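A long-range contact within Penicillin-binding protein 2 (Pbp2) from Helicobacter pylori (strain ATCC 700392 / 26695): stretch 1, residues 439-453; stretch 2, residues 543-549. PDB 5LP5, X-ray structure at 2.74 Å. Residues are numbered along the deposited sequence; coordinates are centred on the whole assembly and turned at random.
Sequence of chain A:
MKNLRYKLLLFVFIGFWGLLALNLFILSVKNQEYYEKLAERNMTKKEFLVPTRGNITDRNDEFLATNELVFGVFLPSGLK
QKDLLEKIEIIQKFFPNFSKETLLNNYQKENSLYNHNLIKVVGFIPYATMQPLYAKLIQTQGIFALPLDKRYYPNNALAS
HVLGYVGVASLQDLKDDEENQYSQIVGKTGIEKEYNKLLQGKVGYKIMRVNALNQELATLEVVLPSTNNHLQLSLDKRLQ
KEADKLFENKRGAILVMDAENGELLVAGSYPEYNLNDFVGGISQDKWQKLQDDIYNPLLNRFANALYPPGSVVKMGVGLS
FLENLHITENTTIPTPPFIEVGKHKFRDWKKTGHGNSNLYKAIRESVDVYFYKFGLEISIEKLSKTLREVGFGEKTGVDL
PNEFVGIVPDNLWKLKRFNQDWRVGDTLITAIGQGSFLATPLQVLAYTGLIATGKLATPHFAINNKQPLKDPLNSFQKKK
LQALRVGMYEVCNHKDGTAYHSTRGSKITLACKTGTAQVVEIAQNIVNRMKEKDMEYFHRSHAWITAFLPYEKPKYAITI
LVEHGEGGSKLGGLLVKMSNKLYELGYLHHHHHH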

# COMPACT_ATOMS: atom_id res chain seq x y z
N ALA A 439 28.14 26.75 3.48
CA ALA A 439 26.73 26.85 3.21
C ALA A 439 26.22 25.57 2.62
O ALA A 439 27.00 24.72 2.20
CB ALA A 439 26.46 28.01 2.27
N THR A 440 24.89 25.43 2.62
CA THR A 440 24.16 24.32 1.99
C THR A 440 23.64 24.79 0.65
O THR A 440 23.34 25.97 0.49
CB THR A 440 22.96 23.84 2.86
OG1 THR A 440 22.07 24.94 3.16
CG2 THR A 440 23.44 23.19 4.17
N PRO A 441 23.54 23.89 -0.34
CA PRO A 441 22.87 24.23 -1.58
C PRO A 441 21.50 24.87 -1.40
O PRO A 441 21.13 25.73 -2.19
CB PRO A 441 22.75 22.89 -2.29
CG PRO A 441 23.97 22.16 -1.86
CD PRO A 441 24.23 22.59 -0.45
N LEU A 442 20.78 24.49 -0.34
CA LEU A 442 19.53 25.18 -0.02
C LEU A 442 19.74 26.68 0.28
O LEU A 442 19.01 27.53 -0.22
CB LEU A 442 18.80 24.48 1.13
CG LEU A 442 17.88 23.31 0.72
CD1 LEU A 442 17.36 22.56 1.95
CD2 LEU A 442 16.68 23.76 -0.10
N GLN A 443 20.74 26.99 1.09
CA GLN A 443 21.03 28.38 1.46
C GLN A 443 21.30 29.24 0.23
O GLN A 443 20.76 30.36 0.11
CB GLN A 443 22.21 28.46 2.46
CG GLN A 443 21.77 28.10 3.88
CD GLN A 443 22.89 28.01 4.90
OE1 GLN A 443 24.01 27.61 4.59
NE2 GLN A 443 22.57 28.39 6.13
N VAL A 444 22.11 28.70 -0.69
CA VAL A 444 22.49 29.41 -1.92
C VAL A 444 21.25 29.69 -2.78
O VAL A 444 21.09 30.78 -3.33
CB VAL A 444 23.51 28.60 -2.74
CG1 VAL A 444 23.84 29.30 -4.04
CG2 VAL A 444 24.78 28.38 -1.92
N LEU A 445 20.38 28.68 -2.88
CA LEU A 445 19.11 28.76 -3.62
C LEU A 445 18.17 29.83 -3.07
O LEU A 445 17.63 30.64 -3.85
CB LEU A 445 18.40 27.41 -3.60
CG LEU A 445 16.99 27.34 -4.19
CD1 LEU A 445 17.00 27.29 -5.71
CD2 LEU A 445 16.25 26.14 -3.65
N ALA A 446 17.94 29.81 -1.76
CA ALA A 446 17.05 30.80 -1.15
C ALA A 446 17.62 32.20 -1.37
O ALA A 446 16.90 33.16 -1.72
CB ALA A 446 16.90 30.52 0.34
N TYR A 447 18.92 32.30 -1.16
CA TYR A 447 19.69 33.52 -1.38
C TYR A 447 19.52 34.03 -2.80
O TYR A 447 19.20 35.21 -3.00
CB TYR A 447 21.17 33.22 -1.03
CG TYR A 447 22.24 34.09 -1.65
CD1 TYR A 447 22.38 35.43 -1.29
CD2 TYR A 447 23.15 33.55 -2.54
CE1 TYR A 447 23.39 36.22 -1.84
CE2 TYR A 447 24.16 34.31 -3.09
CZ TYR A 447 24.28 35.65 -2.74
OH TYR A 447 25.31 36.38 -3.29
N THR A 448 19.72 33.16 -3.79
CA THR A 448 19.54 33.54 -5.20
C THR A 448 18.11 34.07 -5.53
O THR A 448 17.96 35.00 -6.33
CB THR A 448 19.87 32.36 -6.12
OG1 THR A 448 21.18 31.87 -5.82
CG2 THR A 448 19.78 32.77 -7.59
N GLY A 449 17.09 33.48 -4.93
CA GLY A 449 15.72 33.92 -5.14
C GLY A 449 15.35 35.18 -4.35
O GLY A 449 14.35 35.83 -4.66
N LEU A 450 16.14 35.51 -3.33
CA LEU A 450 16.01 36.81 -2.67
C LEU A 450 16.52 37.94 -3.58
O LEU A 450 15.88 38.99 -3.72
CB LEU A 450 16.76 36.84 -1.34
CG LEU A 450 16.79 38.18 -0.60
CD1 LEU A 450 15.40 38.68 -0.28
CD2 LEU A 450 17.58 38.05 0.69
N ILE A 451 17.68 37.72 -4.19
CA ILE A 451 18.25 38.70 -5.12
C ILE A 451 17.23 38.98 -6.21
O ILE A 451 16.83 40.12 -6.43
CB ILE A 451 19.57 38.19 -5.76
CG1 ILE A 451 20.66 38.04 -4.69
CG2 ILE A 451 20.07 39.08 -6.90
CD1 ILE A 451 20.89 39.28 -3.86
N ALA A 452 16.79 37.93 -6.88
CA ALA A 452 15.96 38.09 -8.06
C ALA A 452 14.59 38.66 -7.71
O ALA A 452 14.09 39.51 -8.42
CB ALA A 452 15.85 36.78 -8.81
N THR A 453 14.02 38.23 -6.60
CA THR A 453 12.65 38.62 -6.23
C THR A 453 12.58 39.87 -5.37
O THR A 453 11.64 40.64 -5.49
CB THR A 453 11.92 37.50 -5.45
OG1 THR A 453 12.15 36.23 -6.07
CG2 THR A 453 10.41 37.77 -5.38
N ALA A 543 32.41 22.86 -7.73
CA ALA A 543 31.89 23.82 -8.70
C ALA A 543 30.47 24.27 -8.38
O ALA A 543 29.60 23.44 -8.17
CB ALA A 543 31.92 23.21 -10.10
N TRP A 544 30.25 25.58 -8.36
CA TRP A 544 28.94 26.15 -8.12
C TRP A 544 28.45 26.89 -9.35
O TRP A 544 29.24 27.37 -10.17
CB TRP A 544 28.97 27.17 -6.97
CG TRP A 544 28.97 26.62 -5.58
CD1 TRP A 544 30.06 26.40 -4.79
CD2 TRP A 544 27.83 26.26 -4.80
NE1 TRP A 544 29.67 25.91 -3.57
CE2 TRP A 544 28.30 25.82 -3.55
CE3 TRP A 544 26.45 26.25 -5.05
CZ2 TRP A 544 27.45 25.37 -2.55
CZ3 TRP A 544 25.61 25.82 -4.05
CH2 TRP A 544 26.11 25.39 -2.82
N ILE A 545 27.12 26.99 -9.46
CA ILE A 545 26.45 27.93 -10.35
C ILE A 545 25.02 28.07 -9.84
O ILE A 545 24.33 27.08 -9.61
CB ILE A 545 26.46 27.46 -11.82
CG1 ILE A 545 25.80 28.51 -12.74
CG2 ILE A 545 25.81 26.09 -11.96
CD1 ILE A 545 26.23 28.41 -14.18
N THR A 546 24.60 29.30 -9.61
CA THR A 546 23.24 29.58 -9.21
C THR A 546 22.72 30.62 -10.18
O THR A 546 23.49 31.26 -10.85
CB THR A 546 23.17 30.05 -7.74
OG1 THR A 546 21.82 30.00 -7.28
CG2 THR A 546 23.71 31.45 -7.59
N ALA A 547 21.41 30.74 -10.30
CA ALA A 547 20.83 31.53 -11.39
C ALA A 547 19.32 31.72 -11.22
O ALA A 547 18.65 30.87 -10.64
CB ALA A 547 21.12 30.86 -12.74
N PHE A 548 18.80 32.85 -11.72
CA PHE A 548 17.36 33.08 -11.80
C PHE A 548 16.86 33.30 -13.23
O PHE A 548 17.60 33.74 -14.12
CB PHE A 548 16.92 34.22 -10.89
CG PHE A 548 17.39 35.57 -11.33
CD1 PHE A 548 16.61 36.36 -12.14
CD2 PHE A 548 18.60 36.07 -10.88
CE1 PHE A 548 17.03 37.62 -12.51
CE2 PHE A 548 19.03 37.33 -11.24
CZ PHE A 548 18.24 38.11 -12.06
N LEU A 549 15.59 32.99 -13.45
CA LEU A 549 15.03 33.04 -14.78
C LEU A 549 13.52 33.21 -14.74
O LEU A 549 12.86 32.78 -13.80
CB LEU A 549 15.40 31.77 -15.57
CG LEU A 549 14.73 30.46 -15.15
CD1 LEU A 549 14.74 29.45 -16.28
CD2 LEU A 549 15.41 29.91 -13.93

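Two threonine hydroxyls meet at the centre of this otherwise apolar contact: T448 OG1 lies 2.5 Å from T546 OG1, a very short hydrogen bond and the only one that crosses between the stretches. Neither hydroxyl depends on this bond alone. T448, with chi1 in the m well, also brings its OG1 within 2.7 Å of its own helix's V444 O, a carbonyl one turn back, while T546 OG1 has a further hydrogen bond elsewhere in the structure. Which hydroxyl supplies the proton is not settled, but the rule is readable: a polar pair can sit in a buried seam when both members have additional partners.

Around that pair the contact follows two simple periodicities. The helix, 441-453, runs in roughly the same direction as the strand, 543-549, at 36° between their N-to-C directions, with a closest axial approach of 8.1 Å. V444, T448 and A452, spaced four residues apart, point their CA-to-CB bonds toward the strand; W544, T546 and F548, spaced two apart, point theirs toward the helix. I545, A547 and L549, on the alternate positions, point theirs away.

The sizes along the two rows are complementary. At the start of the helix the backbones are farther apart, with P441 CA and W544 CA separated by 9.1 Å, and the large indole of W544 spans the gap. Its CH2 atom comes 3.7 Å from P441 CA, which sits at the ring edge, and 3.4 Å from V444 CG2. V444 touches two neighbours: its CG1 lies 3.8 Å from T546 CB and also 3.9 Å from W544 CZ3. Further along, the backbones draw closer, and A452 CA and F548 CA are 6.4 Å apart. Here the helix offers only a methyl: A452 CB rests over one face of the F548 ring, 3.5 Å from its centroid and 3.2 Å from F548 CG, in a CH-pi contact. T448 suits the middle position because it is both polar and apolar, its hydroxyl engaging T546 while its CG2 packs 3.8 Å from A547 N.

The helix start is secured locally. T440, whose CA-to-CB bond points away from the strand, occupies the N-cap, where T440 OG1 accepts from Q443 N at 3.2 Å; Q443 OE1 returns the favour by accepting from T440 N at 3.1 Å. Q443 N otherwise has only a weak backbone bond, to T440 O, and P441, lacking an amide hydrogen, fits the first turn naturally.

Together the stretches bury 428 Å², with W544 contributing the largest share.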